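Local coordinates for cadherin-5 (Gallus gallus, PDB 3PPE), which mediates calcium-dependent, homophilic adhesion between endothelial cells, represented here by its two outermost extracellular cadherin domains, EC1 and EC2, at residues Ser26-Asn32 against Arg79-Glu85; Ala67-Ala73 against Ser88-Val94; Val142-Lys148 against Glu177-Lys183. All coordinates share one frame; numbering follows the deposited sequence. Where two conformers were deposited one is given.

Interaction 1. Residues Ser26-Asn32 against Arg79-Glu85; sequences SSVGNKN and RNNRSLE
Ser26 and Glu85 make the one hydrogen bond that crosses between the 26-32 loop and residues 79-85. Ser26 OG donates to Glu85 OE2 at 2.6 Å, using the anti lone pair of the carboxylate, the one directed away from the other oxygen. The same hydroxyl oxygen accepts from the backbone N of Val28 at 3.2 Å, which closes an ST turn and fixes where OG lies. The Glu85 chain is bent at its second torsion (chi2 -89°), and this carries the carboxylate over to Ser26. A second polar turn follows: Asn30 OD1 takes the N-H of Asn32 at 2.9 Å, an Asx turn.

The van der Waals contacts set methyl groups against polar side chains. Those of Val28 and Glu85 run antiparallel past one another, with Val28 CG1 3.2 Å from Glu85 OE2. Leu84 comes in roughly perpendicular to the Asn30 side chain, its CD2 3.7 Å from Asn30 ND2.

At the far end the contact is a stack. The Asn32 amide lies over one face of the Arg79 guanidinium, the two planes only 8° apart, with Asn32 CG 3.4 Å from Arg79 NE. Asp77 probably helps hold this group still, since it forms a salt bridge with Arg79 NH2 and also accepts from Asn30 ND2.

Glu85 OE2 has a further partner, the backbone N of Asp1 of the second subunit, and Trp2 of that subunit packs on Ser26 and Glu85. A carboxylate receiving the partner's amino terminus is characteristic of the strand-swapped adhesive dimer of classical cadherin EC1 domains.

Interaction 2. Residues Ala67-Ala73 against Ser88-Val94; sequences AEYELTA and SKFIIKV
Leu71 and Phe90 form the apolar centre of this antiparallel pair. Phe90 has CG between its backbone N and carbonyl carbon (chi1 69°), a crowded position that brings the ring back across the neighbouring strand. Leu71 CB sits over the ring face in a CH-pi contact, 4.0 Å from the centroid, and Ala73 CB reaches Phe90 CE1 at 3.8 Å. On the same side of the sheet, Leu71 CD1 meets Ile92 CD1 at 3.9 Å. Farther along, Val94 CG2 comes in the plane of the Tyr69 ring, at its edge, 3.7 Å from CE1. With an alanine at Phe90 the ring is gone, and Leu71 CB and Ala73 CB would probably face a gap, with Trp4 of the second subunit losing the ring it meets.

The backbones are bonded in a regular ladder. Tyr69 with Ile92, Leu71 with Phe90 and Ala73 with Ser88 are the hydrogen-bonded pairs, and Ile92 N to Tyr69 O, at 2.8 Å, is among the shortest of their bonds.

The opposite face is more polar. Ile91 packs its CG2 on Glu68 CB at 3.8 Å, and Thr72 and Lys89 lie side by side. Glu68 and Lys93 run the same way into a salt bridge, modelled with OE1 only 2.4 Å from NZ, too short to be taken literally.

No helix takes part. Strand 33-39 pairs with strand 68-77 on one side and strand 6-10 with strand 82-95 on the other, so the hairpin forms the two central strands of one four-stranded sheet of the EC1 sandwich; at one end Val94 touches the calcium ligand Glu11, and at the other Ser88 OG is hydrogen-bonded to NE1 of Trp4 of the second subunit.

Interaction 3. Residues Val142-Lys148 against Glu177-Lys183; sequences VTYQIIK and EIIVKAK
Lys148 runs across the CG1 branch of Ile179. Its chain leaves the backbone extended, then bends at the third and fourth torsions (chi3 100°, chi4 85°), bringing NZ within 2.9 Å of the backbone O of Glu177 for a hydrogen bond. On the way, Lys148 CB and CE both lie 3.6 Å from Ile179 CG1, whose sister branch, Ile179 CG2, touches Ile147 CG1 at 3.7 Å. Ile179 was built in two conformers, so these side-chain contacts, made by one of them, are less certain.

Both Ile147 and Lys148 face Ile179, whose O accepts from Ile147 N at 2.8 Å (162° at the hydrogen) and weakly from Lys148 N: a classic beta bulge in strand 142-148, an outer strand of the EC2 beta sandwich, where the chain turns a corner.

Lys181, two residues on from Ile179, packs its CB against Ile147 CG2 at 3.9 Å while the extended chain carries its amino group away, and its backbone pairs with Gln145 through two hydrogen bonds. Toward the strand's start, Thr143 OG1 donates to Lys183 O in the carbonyl plane, at 2.6 Å. On the side of Tyr144, Ile146 CD1 reaches Ile178 CD1 at 3.7 Å, and both pack on Phe153.

Overall arrangement
Interactions 1 and 2 belong to EC1 and both use strand 82-95, with centres 22 Å apart; both also touch the second subunit. Interaction 1 is a surface contact between a loop and the start of strand 82-95, mostly polar, held by a single cross-bond and an amide-guanidinium stack. Interaction 2 is partly buried and buries nearly twice the surface, a regular strand pair with an apolar face turned inward. Interaction 3 is its counterpart in EC2, similar in size, but it pairs an outer strand that bulges, and no other chain touches it. It lies about 18 Å from interaction 2 at the nearest atoms, on the far side of the calcium-bound linker, which both approach at one end.

Interaction 1. Residues Ser26-Asn32 against Arg79-Glu85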
loop_
_atom_site.group_PDB
_atom_site.type_symbol
_atom_site.label_atom_id
_atom_site.label_comp_id
_atom_site.label_asym_id
_atom_site.label_seq_id
_atom_site.Cartn_x
_atom_site.Cartn_y
_atom_site.Cartn_z
ATOM N N SER A 26 16.654 2.639 3.353
ATOM C CA SER A 26 17.957 2.669 4.032
ATOM C C SER A 26 18.318 4.111 4.265
ATOM O O SER A 26 18.040 4.947 3.424
ATOM C CB SER A 26 19.050 2.085 3.149
ATOM O OG SER A 26 20.336 2.546 3.565
ATOM N N SER A 27 18.937 4.399 5.405
ATOM C CA SER A 27 19.373 5.765 5.718
ATOM C C SER A 27 20.613 6.214 4.959
ATOM O O SER A 27 20.893 7.377 5.252
ATOM C CB SER A 27 19.558 5.895 7.225
ATOM O OG SER A 27 20.738 5.230 7.629
ATOM N N VAL A 28 21.385 5.458 4.186
ATOM C CA VAL A 28 22.514 6.015 3.451
ATOM C C VAL A 28 22.046 6.990 2.376
ATOM O O VAL A 28 20.893 6.952 1.949
ATOM C CB VAL A 28 23.360 4.909 2.793
ATOM C CG1 VAL A 28 23.507 3.723 3.734
ATOM C CG2 VAL A 28 22.736 4.478 1.474
ATOM N N GLY A 29 22.949 7.865 1.945
ATOM C CA GLY A 29 22.571 9.028 1.163
ATOM C C GLY A 29 23.587 9.231 0.056
ATOM O O GLY A 29 23.587 10.261 -0.619
ATOM N N ASN A 30 24.458 8.244 -0.130
ATOM C CA ASN A 30 25.055 7.983 -1.434
ATOM C C ASN A 30 23.973 7.785 -2.491
ATOM O O ASN A 30 23.190 6.838 -2.422
ATOM C CB ASN A 30 25.844 6.688 -1.242
ATOM C CG ASN A 30 26.726 6.361 -2.431
ATOM O OD1 ASN A 30 26.490 6.835 -3.542
ATOM N ND2 ASN A 30 27.749 5.545 -2.203
ATOM N N LYS A 31 23.935 8.686 -3.468
ATOM C CA LYS A 31 22.923 8.638 -4.516
ATOM C C LYS A 31 23.453 7.939 -5.764
ATOM O O LYS A 31 22.843 8.007 -6.831
ATOM C CB LYS A 31 22.446 10.048 -4.865
ATOM C CG LYS A 31 21.093 10.411 -4.274
ATOM C CD LYS A 31 21.113 11.805 -3.665
ATOM C CE LYS A 31 20.001 11.977 -2.644
ATOM N NZ LYS A 31 18.653 11.815 -3.257
ATOM N N ASN A 32 24.590 7.268 -5.622
ATOM C CA ASN A 32 24.933 6.149 -6.490
ATOM C C ASN A 32 24.371 4.827 -5.977
ATOM O O ASN A 32 24.691 3.760 -6.501
ATOM C CB ASN A 32 26.450 6.045 -6.658
ATOM C CG ASN A 32 27.108 7.395 -6.868
ATOM O OD1 ASN A 32 27.456 8.086 -5.910
ATOM N ND2 ASN A 32 27.279 7.779 -8.127
ATOM N N ARG A 79 28.410 2.325 -8.783
ATOM C CA ARG A 79 29.738 2.642 -9.294
ATOM C C ARG A 79 30.668 1.438 -9.196
ATOM O O ARG A 79 31.333 1.074 -10.166
ATOM C CB ARG A 79 30.335 3.830 -8.536
ATOM C CG ARG A 79 29.555 5.124 -8.697
ATOM C CD ARG A 79 30.180 6.250 -7.891
ATOM N NE ARG A 79 30.175 5.966 -6.459
ATOM C CZ ARG A 79 30.760 6.731 -5.543
ATOM N NH1 ARG A 79 31.401 7.833 -5.907
ATOM N NH2 ARG A 79 30.704 6.394 -4.261
ATOM N N ASN A 80 30.710 0.823 -8.017
ATOM C CA ASN A 80 31.772 -0.117 -7.681
ATOM C C ASN A 80 31.228 -1.426 -7.122
ATOM O O ASN A 80 31.989 -2.309 -6.727
ATOM C CB ASN A 80 32.750 0.513 -6.687
ATOM C CG ASN A 80 32.068 0.983 -5.418
ATOM O OD1 ASN A 80 30.946 0.577 -5.115
ATOM N ND2 ASN A 80 32.745 1.844 -4.666
ATOM N N ASN A 81 29.904 -1.545 -7.091
ATOM C CA ASN A 81 29.255 -2.771 -6.642
ATOM C C ASN A 81 29.606 -3.112 -5.197
ATOM O O ASN A 81 29.599 -4.280 -4.807
ATOM C CB ASN A 81 29.619 -3.938 -7.561
ATOM C CG ASN A 81 28.719 -4.025 -8.778
ATOM O OD1 ASN A 81 27.509 -4.219 -8.658
ATOM N ND2 ASN A 81 29.306 -3.880 -9.960
ATOM N N ARG A 82 29.912 -2.087 -4.410
ATOM C CA ARG A 82 30.090 -2.252 -2.972
ATOM C C ARG A 82 28.747 -2.282 -2.251
ATOM O O ARG A 82 27.859 -1.479 -2.537
ATOM C CB ARG A 82 30.965 -1.132 -2.409
ATOM C CG ARG A 82 31.259 -1.260 -0.923
ATOM C CD ARG A 82 32.217 -0.178 -0.453
ATOM N NE ARG A 82 31.571 0.773 0.446
ATOM C CZ ARG A 82 31.336 0.542 1.733
ATOM N NH1 ARG A 82 31.694 -0.611 2.278
ATOM N NH2 ARG A 82 30.743 1.466 2.476
ATOM N N SER A 83 28.606 -3.213 -1.312
ATOM C CA SER A 83 27.463 -3.219 -0.406
ATOM C C SER A 83 27.595 -2.131 0.655
ATOM O O SER A 83 28.578 -2.087 1.395
ATOM C CB SER A 83 27.316 -4.588 0.261
ATOM O OG SER A 83 27.013 -5.590 -0.693
ATOM N N LEU A 84 26.598 -1.255 0.724
ATOM C CA LEU A 84 26.659 -0.108 1.586
ATOM C C LEU A 84 26.015 -0.375 2.971
ATOM O O LEU A 84 26.281 0.341 3.924
ATOM C CB LEU A 84 25.975 1.056 0.873
ATOM C CG LEU A 84 26.724 2.020 -0.077
ATOM C CD1 LEU A 84 28.146 1.612 -0.593
ATOM C CD2 LEU A 84 25.842 2.516 -1.181
ATOM N N GLU A 85 25.204 -1.424 3.083
ATOM C CA GLU A 85 24.534 -1.785 4.315
ATOM C C GLU A 85 24.614 -3.274 4.508
ATOM O O GLU A 85 24.791 -4.001 3.529
ATOM C CB GLU A 85 23.027 -1.447 4.220
ATOM C CG GLU A 85 22.710 0.047 4.111
ATOM C CD GLU A 85 22.547 0.707 5.474
ATOM O OE1 GLU A 85 23.184 0.255 6.441
ATOM O OE2 GLU A 85 21.784 1.685 5.560
#

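Interaction 2. Residues Ala67-Ala73 against Ser88-Val94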
loop_
_atom_site.group_PDB
_atom_site.type_symbol
_atom_site.label_atom_id
_atom_site.label_comp_id
_atom_site.label_asym_id
_atom_site.label_seq_id
_atom_site.Cartn_x
_atom_site.Cartn_y
_atom_site.Cartn_z
ATOM N N ALA A 67 1.138 -17.780 1.112
ATOM C CA ALA A 67 0.566 -16.730 1.963
ATOM C C ALA A 67 1.572 -15.640 2.341
ATOM O O ALA A 67 1.197 -14.565 2.848
ATOM C CB ALA A 67 -0.042 -17.353 3.199
ATOM N N GLU A 68 2.852 -15.921 2.133
ATOM C CA GLU A 68 3.901 -14.934 2.428
ATOM C C GLU A 68 5.215 -15.322 1.733
ATOM O O GLU A 68 5.369 -16.462 1.302
ATOM C CB GLU A 68 4.096 -14.739 3.944
ATOM C CG GLU A 68 4.682 -15.936 4.625
ATOM C CD GLU A 68 4.864 -15.737 6.132
ATOM O OE1 GLU A 68 3.885 -15.316 6.808
ATOM O OE2 GLU A 68 5.963 -16.048 6.644
ATOM N N TYR A 69 6.113 -14.339 1.599
ATOM C CA TYR A 69 7.362 -14.457 0.852
ATOM C C TYR A 69 8.479 -13.823 1.697
ATOM O O TYR A 69 8.344 -12.695 2.130
ATOM C CB TYR A 69 7.287 -13.718 -0.492
ATOM C CG TYR A 69 6.227 -14.237 -1.462
ATOM C CD1 TYR A 69 4.879 -13.846 -1.352
ATOM C CD2 TYR A 69 6.569 -15.116 -2.479
ATOM C CE1 TYR A 69 3.887 -14.355 -2.260
ATOM C CE2 TYR A 69 5.616 -15.596 -3.367
ATOM C CZ TYR A 69 4.283 -15.215 -3.256
ATOM O OH TYR A 69 3.342 -15.719 -4.157
ATOM N N GLU A 70 9.557 -14.578 1.899
ATOM C CA GLU A 70 10.752 -14.158 2.629
ATOM C C GLU A 70 11.761 -13.566 1.647
ATOM O O GLU A 70 12.210 -14.238 0.716
ATOM C CB GLU A 70 11.363 -15.375 3.374
ATOM C CG GLU A 70 10.346 -16.036 4.329
ATOM C CD GLU A 70 10.943 -16.997 5.354
ATOM O OE1 GLU A 70 11.889 -17.727 4.990
ATOM O OE2 GLU A 70 10.451 -17.022 6.536
ATOM N N LEU A 71 12.086 -12.297 1.829
ATOM C CA LEU A 71 13.060 -11.665 0.959
ATOM C C LEU A 71 14.166 -10.987 1.772
ATOM O O LEU A 71 14.054 -10.846 2.990
ATOM C CB LEU A 71 12.376 -10.647 0.032
ATOM C CG LEU A 71 11.577 -11.118 -1.202
ATOM C CD1 LEU A 71 10.185 -11.674 -0.812
ATOM C CD2 LEU A 71 11.372 -9.912 -2.078
ATOM N N THR A 72 15.230 -10.564 1.085
ATOM C CA THR A 72 16.320 -9.856 1.738
ATOM C C THR A 72 16.645 -8.642 0.902
ATOM O O THR A 72 16.749 -8.735 -0.317
ATOM C CB THR A 72 17.578 -10.742 1.914
ATOM O OG1 THR A 72 17.228 -11.857 2.729
ATOM C CG2 THR A 72 18.700 -9.982 2.624
ATOM N N ALA A 73 16.761 -7.503 1.578
ATOM C CA ALA A 73 17.045 -6.247 0.929
ATOM C C ALA A 73 18.527 -5.877 1.061
ATOM O O ALA A 73 19.157 -6.154 2.076
ATOM C CB ALA A 73 16.136 -5.149 1.515
ATOM N N SER A 88 19.014 -6.918 4.828
ATOM C CA SER A 88 17.918 -6.844 5.801
ATOM C C SER A 88 16.808 -7.793 5.355
ATOM O O SER A 88 16.223 -7.610 4.289
ATOM C CB SER A 88 17.394 -5.406 5.905
ATOM O OG SER A 88 16.336 -5.327 6.827
ATOM N N LYS A 89 16.572 -8.837 6.147
ATOM C CA LYS A 89 15.467 -9.762 5.898
ATOM C C LYS A 89 14.095 -9.140 6.188
ATOM O O LYS A 89 13.902 -8.448 7.178
ATOM C CB LYS A 89 15.611 -11.016 6.780
ATOM C CG LYS A 89 16.796 -11.926 6.464
ATOM C CD LYS A 89 16.702 -13.228 7.317
ATOM C CE LYS A 89 17.531 -13.183 8.610
ATOM N NZ LYS A 89 18.830 -14.005 8.575
ATOM N N PHE A 90 13.112 -9.466 5.350
ATOM C CA PHE A 90 11.761 -8.988 5.550
ATOM C C PHE A 90 10.789 -9.984 4.947
ATOM O O PHE A 90 11.179 -10.888 4.184
ATOM C CB PHE A 90 11.571 -7.539 5.014
ATOM C CG PHE A 90 11.629 -7.400 3.498
ATOM C CD1 PHE A 90 12.850 -7.373 2.823
ATOM C CD2 PHE A 90 10.453 -7.264 2.766
ATOM C CE1 PHE A 90 12.907 -7.240 1.424
ATOM C CE2 PHE A 90 10.476 -7.126 1.387
ATOM C CZ PHE A 90 11.704 -7.130 0.694
ATOM N N ILE A 91 9.516 -9.827 5.285
ATOM C CA ILE A 91 8.495 -10.710 4.728
ATOM C C ILE A 91 7.452 -9.858 4.029
ATOM O O ILE A 91 7.020 -8.834 4.554
ATOM C CB ILE A 91 7.874 -11.626 5.836
ATOM C CG1 ILE A 91 8.929 -12.661 6.286
ATOM C CG2 ILE A 91 6.568 -12.291 5.346
ATOM C CD1 ILE A 91 8.601 -13.497 7.613
ATOM N N ILE A 92 7.103 -10.266 2.814
ATOM C CA ILE A 92 5.951 -9.723 2.122
ATOM C C ILE A 92 4.786 -10.675 2.461
ATOM O O ILE A 92 4.812 -11.845 2.086
ATOM C CB ILE A 92 6.177 -9.642 0.569
ATOM C CG1 ILE A 92 7.288 -8.612 0.202
ATOM C CG2 ILE A 92 4.849 -9.224 -0.090
ATOM C CD1 ILE A 92 7.697 -8.665 -1.289
ATOM N N LYS A 93 3.786 -10.159 3.168
ATOM C CA LYS A 93 2.599 -10.939 3.608
ATOM C C LYS A 93 1.483 -10.718 2.614
ATOM O O LYS A 93 1.237 -9.583 2.235
ATOM C CB LYS A 93 2.121 -10.403 4.960
ATOM C CG LYS A 93 3.070 -10.708 6.109
ATOM C CD LYS A 93 2.660 -11.993 6.836
ATOM C CE LYS A 93 3.681 -12.382 7.926
ATOM N NZ LYS A 93 3.330 -13.722 8.496
ATOM N N VAL A 94 0.805 -11.789 2.180
ATOM C CA VAL A 94 -0.351 -11.645 1.255
ATOM C C VAL A 94 -1.592 -11.602 2.145
ATOM O O VAL A 94 -1.881 -12.576 2.845
ATOM C CB VAL A 94 -0.445 -12.816 0.223
ATOM C CG1 VAL A 94 -1.619 -12.612 -0.816
ATOM C CG2 VAL A 94 0.923 -12.984 -0.540
HETATM O O HOH W 1 -0.623 -13.876 4.741
#

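Interaction 3. Residues Val142-Lys148 against Glu177-Lys183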
loop_
_atom_site.group_PDB
_atom_site.type_symbol
_atom_site.label_atom_id
_atom_site.label_comp_id
_atom_site.label_asym_id
_atom_site.label_seq_id
_atom_site.Cartn_x
_atom_site.Cartn_y
_atom_site.Cartn_z
ATOM N N VAL A 142 -17.207 -20.987 9.864
ATOM C CA VAL A 142 -18.163 -21.846 9.161
ATOM C C VAL A 142 -19.443 -21.920 9.995
ATOM O O VAL A 142 -19.382 -22.059 11.210
ATOM C CB VAL A 142 -17.599 -23.270 8.975
ATOM C CG1 VAL A 142 -18.602 -24.172 8.190
ATOM C CG2 VAL A 142 -16.149 -23.282 8.300
ATOM N N THR A 143 -20.594 -21.836 9.334
ATOM C CA THR A 143 -21.913 -22.028 9.947
ATOM C C THR A 143 -22.666 -23.105 9.136
ATOM O O THR A 143 -22.330 -23.362 7.987
ATOM C CB THR A 143 -22.766 -20.693 9.981
ATOM O OG1 THR A 143 -23.137 -20.343 8.654
ATOM C CG2 THR A 143 -21.981 -19.558 10.578
ATOM N N TYR A 144 -23.650 -23.762 9.745
ATOM C CA TYR A 144 -24.292 -24.920 9.134
ATOM C C TYR A 144 -25.815 -24.773 9.209
ATOM O O TYR A 144 -26.324 -24.249 10.182
ATOM C CB TYR A 144 -23.893 -26.183 9.911
ATOM C CG TYR A 144 -22.412 -26.519 9.890
ATOM C CD1 TYR A 144 -21.548 -26.003 10.853
ATOM C CD2 TYR A 144 -21.880 -27.320 8.879
ATOM C CE1 TYR A 144 -20.161 -26.305 10.838
ATOM C CE2 TYR A 144 -20.465 -27.643 8.855
ATOM C CZ TYR A 144 -19.651 -27.147 9.840
ATOM O OH TYR A 144 -18.311 -27.426 9.828
ATOM N N GLN A 145 -26.518 -25.307 8.204
ATOM C CA GLN A 145 -27.956 -25.306 8.174
ATOM C C GLN A 145 -28.393 -26.670 7.607
ATOM O O GLN A 145 -27.735 -27.226 6.725
ATOM C CB GLN A 145 -28.399 -24.113 7.276
ATOM C CG GLN A 145 -29.891 -23.930 7.041
ATOM C CD GLN A 145 -30.211 -22.751 6.047
ATOM O OE1 GLN A 145 -29.301 -22.164 5.396
ATOM N NE2 GLN A 145 -31.504 -22.441 5.910
ATOM N N ILE A 146 -29.469 -27.238 8.137
ATOM C CA ILE A 146 -30.109 -28.376 7.472
ATOM C C ILE A 146 -31.164 -27.810 6.517
ATOM O O ILE A 146 -32.019 -27.016 6.930
ATOM C CB ILE A 146 -30.737 -29.381 8.463
ATOM C CG1 ILE A 146 -29.627 -30.012 9.334
ATOM C CG2 ILE A 146 -31.535 -30.504 7.692
ATOM C CD1 ILE A 146 -30.197 -30.902 10.413
ATOM N N ILE A 147 -31.068 -28.172 5.238
ATOM C CA ILE A 147 -31.948 -27.584 4.237
ATOM C C ILE A 147 -32.958 -28.627 3.715
ATOM O O ILE A 147 -33.874 -28.302 2.956
ATOM C CB ILE A 147 -31.141 -26.920 3.053
ATOM C CG1 ILE A 147 -30.283 -27.934 2.312
ATOM C CG2 ILE A 147 -30.254 -25.708 3.532
ATOM C CD1 ILE A 147 -29.533 -27.287 1.098
ATOM N N LYS A 148 -32.766 -29.893 4.087
ATOM C CA LYS A 148 -33.783 -30.916 3.864
ATOM C C LYS A 148 -33.786 -31.837 5.065
ATOM O O LYS A 148 -32.742 -32.394 5.386
ATOM C CB LYS A 148 -33.511 -31.703 2.565
ATOM C CG LYS A 148 -34.474 -32.903 2.325
ATOM C CD LYS A 148 -34.188 -33.624 0.980
ATOM C CE LYS A 148 -33.342 -34.928 1.141
ATOM N NZ LYS A 148 -34.095 -36.212 1.467
ATOM N N GLU A 177 -32.409 -39.346 5.135
ATOM C CA GLU A 177 -31.373 -38.779 4.329
ATOM C C GLU A 177 -31.587 -37.284 4.375
ATOM O O GLU A 177 -32.556 -36.764 3.819
ATOM C CB GLU A 177 -31.455 -39.334 2.920
ATOM C CG GLU A 177 -30.711 -38.497 1.927
ATOM C CD GLU A 177 -30.635 -39.134 0.548
ATOM O OE1 GLU A 177 -30.458 -40.376 0.452
ATOM O OE2 GLU A 177 -30.744 -38.365 -0.431
ATOM N N ILE A 178 -30.723 -36.586 5.111
ATOM C CA ILE A 178 -30.901 -35.157 5.259
ATOM C C ILE A 178 -29.786 -34.400 4.481
ATOM O O ILE A 178 -28.711 -34.943 4.216
ATOM C CB ILE A 178 -30.990 -34.715 6.769
ATOM C CG1 ILE A 178 -29.611 -34.828 7.390
ATOM C CG2 ILE A 178 -32.125 -35.528 7.544
ATOM C CD1 ILE A 178 -29.434 -34.129 8.759
ATOM N N ILE A 179 -30.063 -33.171 4.104
ATOM C CA ILE A 179 -29.095 -32.364 3.358
ATOM C C ILE A 179 -28.627 -31.212 4.222
ATOM O O ILE A 179 -29.447 -30.469 4.788
ATOM C CB ILE A 179 -29.688 -31.810 2.034
ATOM C CG1 ILE A 179 -30.354 -32.922 1.208
ATOM C CG2 ILE A 179 -28.598 -31.079 1.216
ATOM C CD1 ILE A 179 -29.416 -34.057 0.773
ATOM N N VAL A 180 -27.309 -31.079 4.340
ATOM C CA VAL A 180 -26.739 -30.003 5.123
ATOM C C VAL A 180 -26.021 -29.028 4.174
ATOM O O VAL A 180 -25.577 -29.406 3.088
ATOM C CB VAL A 180 -25.842 -30.575 6.298
ATOM C CG1 VAL A 180 -24.621 -31.326 5.761
ATOM C CG2 VAL A 180 -25.442 -29.486 7.319
ATOM N N LYS A 181 -25.953 -27.761 4.559
ATOM C CA LYS A 181 -25.295 -26.762 3.765
ATOM C C LYS A 181 -24.413 -25.960 4.726
ATOM O O LYS A 181 -24.802 -25.673 5.880
ATOM C CB LYS A 181 -26.344 -25.836 3.117
ATOM C CG LYS A 181 -25.750 -24.806 2.109
ATOM C CD LYS A 181 -26.837 -24.068 1.309
ATOM C CE LYS A 181 -26.264 -23.525 -0.039
ATOM N NZ LYS A 181 -27.245 -22.523 -0.673
ATOM N N ALA A 182 -23.225 -25.596 4.255
ATOM C CA ALA A 182 -22.306 -24.777 5.038
ATOM C C ALA A 182 -22.060 -23.429 4.370
ATOM O O ALA A 182 -22.232 -23.285 3.160
ATOM C CB ALA A 182 -20.994 -25.513 5.256
ATOM N N LYS A 183 -21.653 -22.446 5.166
ATOM C CA LYS A 183 -21.646 -21.056 4.723
ATOM C C LYS A 183 -20.917 -20.164 5.722
ATOM O O LYS A 183 -21.321 -20.050 6.879
ATOM C CB LYS A 183 -23.075 -20.553 4.514
ATOM C CG LYS A 183 -23.180 -19.049 4.317
ATOM C CD LYS A 183 -24.574 -18.649 3.861
ATOM C CE LYS A 183 -25.620 -19.002 4.905
ATOM N NZ LYS A 183 -25.891 -17.864 5.827
HETATM O O HOH W 2 -23.449 -17.503 7.508
#